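Local structure of acetyl-CoA C-acetyltransferase (Syntrophomonas wolfei subsp. wolfei, 7N7Z) at residues 33-47 with 253-265. The protein probably catalyses the reversible condensation of two acetyl-CoA molecules into acetoacetyl-CoA and free CoA. Residues are numbered along the deposited sequence; the frame is centred on the assembly and turned at random.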
loop_
_atom_site.group_PDB
_atom_site.type_symbol
_atom_site.label_atom_id
_atom_site.label_comp_id
_atom_site.label_asym_id
_atom_site.label_seq_id
_atom_site.Cartn_x
_atom_site.Cartn_y
_atom_site.Cartn_z
ATOM N N LEU B 33 20.620 16.042 2.091
ATOM C CA LEU B 33 20.656 17.477 1.830
ATOM C C LEU B 33 20.992 18.248 3.101
ATOM O O LEU B 33 21.772 19.207 3.066
ATOM C CB LEU B 33 19.316 17.952 1.271
ATOM C CG LEU B 33 18.989 17.614 -0.184
ATOM C CD1 LEU B 33 17.496 17.779 -0.431
ATOM C CD2 LEU B 33 19.787 18.478 -1.146
ATOM N N ALA B 34 20.403 17.844 4.229
ATOM C CA ALA B 34 20.700 18.499 5.497
ATOM C C ALA B 34 22.178 18.384 5.844
ATOM O O ALA B 34 22.780 19.337 6.353
ATOM C CB ALA B 34 19.842 17.893 6.609
ATOM N N ILE B 35 22.781 17.225 5.574
ATOM C CA ILE B 35 24.192 17.029 5.893
ATOM C C ILE B 35 25.060 17.971 5.069
ATOM O O ILE B 35 26.028 18.550 5.577
ATOM C CB ILE B 35 24.585 15.555 5.674
ATOM C CG1 ILE B 35 24.122 14.707 6.860
ATOM C CG2 ILE B 35 26.090 15.419 5.481
ATOM C CD1 ILE B 35 23.982 13.242 6.541
ATOM N N ILE B 36 24.731 18.140 3.788
ATOM C CA ILE B 36 25.521 19.019 2.931
ATOM C C ILE B 36 25.405 20.463 3.404
ATOM O O ILE B 36 26.408 21.177 3.525
ATOM C CB ILE B 36 25.087 18.867 1.461
ATOM C CG1 ILE B 36 25.486 17.486 0.935
ATOM C CG2 ILE B 36 25.710 19.965 0.605
ATOM C CD1 ILE B 36 24.820 17.105 -0.372
ATOM N N ALA B 37 24.182 20.912 3.692
ATOM C CA ALA B 37 23.991 22.279 4.165
ATOM C C ALA B 37 24.628 22.484 5.534
ATOM O O ALA B 37 25.227 23.535 5.795
ATOM C CB ALA B 37 22.500 22.612 4.215
ATOM N N ALA B 38 24.509 21.492 6.420
ATOM C CA ALA B 38 25.082 21.623 7.756
ATOM C C ALA B 38 26.602 21.697 7.699
ATOM O O ALA B 38 27.216 22.533 8.372
ATOM C CB ALA B 38 24.635 20.456 8.635
ATOM N N ASN B 39 27.229 20.823 6.906
ATOM C CA ASN B 39 28.682 20.857 6.779
ATOM C C ASN B 39 29.152 22.195 6.225
ATOM O O ASN B 39 30.165 22.742 6.675
ATOM C CB ASN B 39 29.156 19.711 5.886
ATOM C CG ASN B 39 29.265 18.398 6.632
ATOM O OD1 ASN B 39 29.625 18.366 7.810
ATOM N ND2 ASN B 39 28.950 17.304 5.950
ATOM N N ALA B 40 28.423 22.739 5.248
ATOM C CA ALA B 40 28.786 24.035 4.688
ATOM C C ALA B 40 28.754 25.118 5.757
ATOM O O ALA B 40 29.706 25.893 5.902
ATOM C CB ALA B 40 27.846 24.388 3.535
ATOM N N ALA B 41 27.664 25.185 6.522
ATOM C CA ALA B 41 27.566 26.196 7.569
ATOM C C ALA B 41 28.665 26.020 8.611
ATOM O O ALA B 41 29.253 27.003 9.075
ATOM C CB ALA B 41 26.187 26.136 8.225
ATOM N N ILE B 42 28.962 24.772 8.984
ATOM C CA ILE B 42 29.967 24.523 10.012
ATOM C C ILE B 42 31.347 24.944 9.521
ATOM O O ILE B 42 32.102 25.612 10.238
ATOM C CB ILE B 42 29.950 23.044 10.438
ATOM C CG1 ILE B 42 28.673 22.740 11.229
ATOM C CG2 ILE B 42 31.190 22.716 11.264
ATOM C CD1 ILE B 42 28.457 21.267 11.515
ATOM N N GLU B 43 31.702 24.556 8.296
ATOM C CA GLU B 43 32.998 24.944 7.752
ATOM C C GLU B 43 33.106 26.459 7.638
ATOM O O GLU B 43 34.127 27.051 8.009
ATOM C CB GLU B 43 33.218 24.299 6.386
ATOM C CG GLU B 43 34.567 24.645 5.784
ATOM C CD GLU B 43 34.540 25.958 5.027
ATOM O OE1 GLU B 43 35.307 26.878 5.370
ATOM O OE2 GLU B 43 33.764 26.058 4.063
ATOM N N ARG B 44 32.071 27.103 7.094
ATOM C CA ARG B 44 32.113 28.550 6.909
ATOM C C ARG B 44 32.283 29.265 8.241
ATOM O O ARG B 44 32.991 30.275 8.327
ATOM C CB ARG B 44 30.844 29.024 6.203
ATOM C CG ARG B 44 30.747 28.568 4.759
ATOM C CD ARG B 44 29.342 28.720 4.210
ATOM N NE ARG B 44 29.269 28.332 2.807
ATOM C CZ ARG B 44 28.261 28.624 1.997
ATOM N NH1 ARG B 44 27.209 29.306 2.419
ATOM N NH2 ARG B 44 28.310 28.221 0.730
ATOM N N ALA B 45 31.641 28.756 9.293
ATOM C CA ALA B 45 31.818 29.341 10.616
ATOM C C ALA B 45 33.238 29.144 11.129
ATOM O O ALA B 45 33.722 29.950 11.932
ATOM C CB ALA B 45 30.814 28.732 11.596
ATOM N N GLY B 46 33.919 28.094 10.679
ATOM C CA GLY B 46 35.238 27.789 11.191
ATOM C C GLY B 46 35.229 27.182 12.573
ATOM O O GLY B 46 36.199 27.346 13.321
ATOM N N VAL B 47 34.156 26.485 12.938
ATOM C CA VAL B 47 34.013 25.877 14.255
ATOM C C VAL B 47 34.263 24.383 14.137
ATOM O O VAL B 47 33.858 23.747 13.155
ATOM C CB VAL B 47 32.615 26.152 14.843
ATOM C CG1 VAL B 47 31.559 25.319 14.124
ATOM C CG2 VAL B 47 32.603 25.860 16.336
ATOM N N ILE B 253 6.339 23.488 -5.239
ATOM C CA ILE B 253 6.731 22.345 -4.423
ATOM C C ILE B 253 8.187 22.059 -4.764
ATOM O O ILE B 253 8.529 21.886 -5.941
ATOM C CB ILE B 253 5.829 21.131 -4.696
ATOM C CG1 ILE B 253 4.390 21.422 -4.246
ATOM C CG2 ILE B 253 6.354 19.889 -3.999
ATOM C CD1 ILE B 253 3.580 22.254 -5.233
ATOM N N ASN B 254 9.056 22.048 -3.753
ATOM C CA ASN B 254 10.488 22.096 -4.020
ATOM C C ASN B 254 11.277 21.425 -2.906
ATOM O O ASN B 254 10.791 21.252 -1.786
ATOM C CB ASN B 254 10.962 23.543 -4.187
ATOM C CG ASN B 254 10.122 24.316 -5.176
ATOM O OD1 ASN B 254 9.226 25.068 -4.793
ATOM N ND2 ASN B 254 10.391 24.118 -6.461
ATOM N N ASP B 255 12.517 21.070 -3.235
ATOM C CA ASP B 255 13.457 20.452 -2.310
ATOM C C ASP B 255 14.544 21.449 -1.931
ATOM O O ASP B 255 15.006 22.226 -2.774
ATOM C CB ASP B 255 14.103 19.210 -2.937
ATOM C CG ASP B 255 13.084 18.227 -3.478
ATOM O OD1 ASP B 255 11.983 18.124 -2.895
ATOM O OD2 ASP B 255 13.387 17.554 -4.487
ATOM N N CYS B 256 14.961 21.419 -0.665
ATOM C CA CYS B 256 16.053 22.276 -0.219
ATOM C C CYS B 256 16.411 21.947 1.222
ATOM O O CYS B 256 15.607 21.385 1.971
ATOM C CB CYS B 256 15.693 23.760 -0.326
ATOM S SG CYS B 256 17.054 24.862 0.112
ATOM N N ALA B 257 17.632 22.326 1.599
ATOM C CA ALA B 257 18.092 22.267 2.976
ATOM C C ALA B 257 18.928 23.504 3.265
ATOM O O ALA B 257 19.760 23.906 2.446
ATOM C CB ALA B 257 18.918 21.004 3.252
ATOM N N ALA B 258 18.689 24.110 4.423
ATOM C CA ALA B 258 19.487 25.220 4.919
ATOM C C ALA B 258 20.024 24.870 6.300
ATOM O O ALA B 258 19.472 24.021 7.006
ATOM C CB ALA B 258 18.670 26.516 4.985
ATOM N N ALA B 259 21.116 25.528 6.681
ATOM C CA ALA B 259 21.720 25.291 7.983
ATOM C C ALA B 259 22.402 26.563 8.461
ATOM O O ALA B 259 22.754 27.440 7.668
ATOM C CB ALA B 259 22.721 24.133 7.935
ATOM N N ALA B 260 22.589 26.650 9.774
ATOM C CA ALA B 260 23.207 27.822 10.374
ATOM C C ALA B 260 23.827 27.432 11.706
ATOM O O ALA B 260 23.317 26.558 12.412
ATOM C CB ALA B 260 22.192 28.954 10.569
ATOM N N VAL B 261 24.933 28.092 12.037
ATOM C CA VAL B 261 25.628 27.901 13.306
ATOM C C VAL B 261 25.422 29.159 14.138
ATOM O O VAL B 261 25.859 30.250 13.748
ATOM C CB VAL B 261 27.122 27.615 13.099
ATOM C CG1 VAL B 261 27.826 27.471 14.445
ATOM C CG2 VAL B 261 27.312 26.368 12.252
ATOM N N PHE B 262 24.758 29.008 15.280
ATOM C CA PHE B 262 24.490 30.110 16.189
ATOM C C PHE B 262 25.405 30.012 17.402
ATOM O O PHE B 262 25.850 28.924 17.780
ATOM C CB PHE B 262 23.024 30.111 16.630
ATOM C CG PHE B 262 22.056 30.299 15.496
ATOM C CD1 PHE B 262 21.585 29.211 14.784
ATOM C CD2 PHE B 262 21.627 31.565 15.137
ATOM C CE1 PHE B 262 20.699 29.379 13.736
ATOM C CE2 PHE B 262 20.742 31.740 14.089
ATOM C CZ PHE B 262 20.278 30.645 13.389
ATOM N N MET B 263 25.684 31.165 18.008
ATOM C CA MET B 263 26.609 31.222 19.128
ATOM C C MET B 263 26.273 32.406 20.018
ATOM O O MET B 263 25.762 33.429 19.554
ATOM C CB MET B 263 28.060 31.357 18.657
ATOM C CG MET B 263 28.685 30.069 18.184
ATOM S SD MET B 263 30.418 30.289 17.743
ATOM C CE MET B 263 30.545 29.136 16.379
ATOM N N SER B 264 26.575 32.256 21.304
ATOM C CA SER B 264 26.621 33.412 22.185
ATOM C C SER B 264 27.738 34.341 21.728
ATOM O O SER B 264 28.798 33.892 21.280
ATOM C CB SER B 264 26.850 32.974 23.631
ATOM O OG SER B 264 28.170 32.494 23.813
ATOM N N LYS B 265 27.486 35.648 21.820
ATOM C CA LYS B 265 28.492 36.628 21.424
ATOM C C LYS B 265 29.834 36.341 22.085
ATOM O O LYS B 265 30.889 36.465 21.452
ATOM C CB LYS B 265 28.012 38.034 21.785
ATOM C CG LYS B 265 28.541 39.143 20.884
ATOM C CD LYS B 265 28.082 40.506 21.387
ATOM C CE LYS B 265 28.718 41.647 20.610
ATOM N NZ LYS B 265 27.971 41.950 19.354
#
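L33 opens the contact by laying its CB against the methyl of A257, 3.7 Å between the two CB atoms. With CG beside the backbone N and anti to the carbonyl carbon (chi1 -75°), its chain is directed back along the strand, so that CD1 comes near D255 CB and C256 N. D255 itself turns its carboxylate to S123. One turn on, A37 sets its CB on the A257 carbonyl, 3.5 Å from A257 O, and its own carbonyl receives the next strand methyl, A259 CB, 3.3 Å from A37 O. That methyl also presses on the backbone of A38, 3.5 Å from A38 CA, tighter than usual van der Waals contact; the small methyl suits so close a backbone. A41 repeats the pattern, its CB between A259 and V261. I42 joins from the flank, its side chain crossing that of V261 at about a right angle, CG1 against CG2, and A45 CB lies 4.1 Å from V261 CB. The helix then ends in a Schellman motif at G46, whose positive phi suits a residue without a side chain, and the chain turns so that the V47 and M263 side chains run past each other in opposite directions, V47 CG2 3.9 Å from M263 CE. Here M263, bent at its last torsion, spans the wider separation that follows the alanines.

Helix 30-45 thus packs on one face of the large mixed sheet, on a strand between strands 8-20 and 113-121, while F262 faces helix 94-107 on the other. Both segments belong to the N-terminal thiolase region. The axes come within 6.6 Å at a crossing angle of -30°, closeness that small alanines permit. No hydrogen bond joins the segments: their backbone groups bond within the helix and to neighbouring strands, so the buried interface is held by apolar contact and close fit of shape.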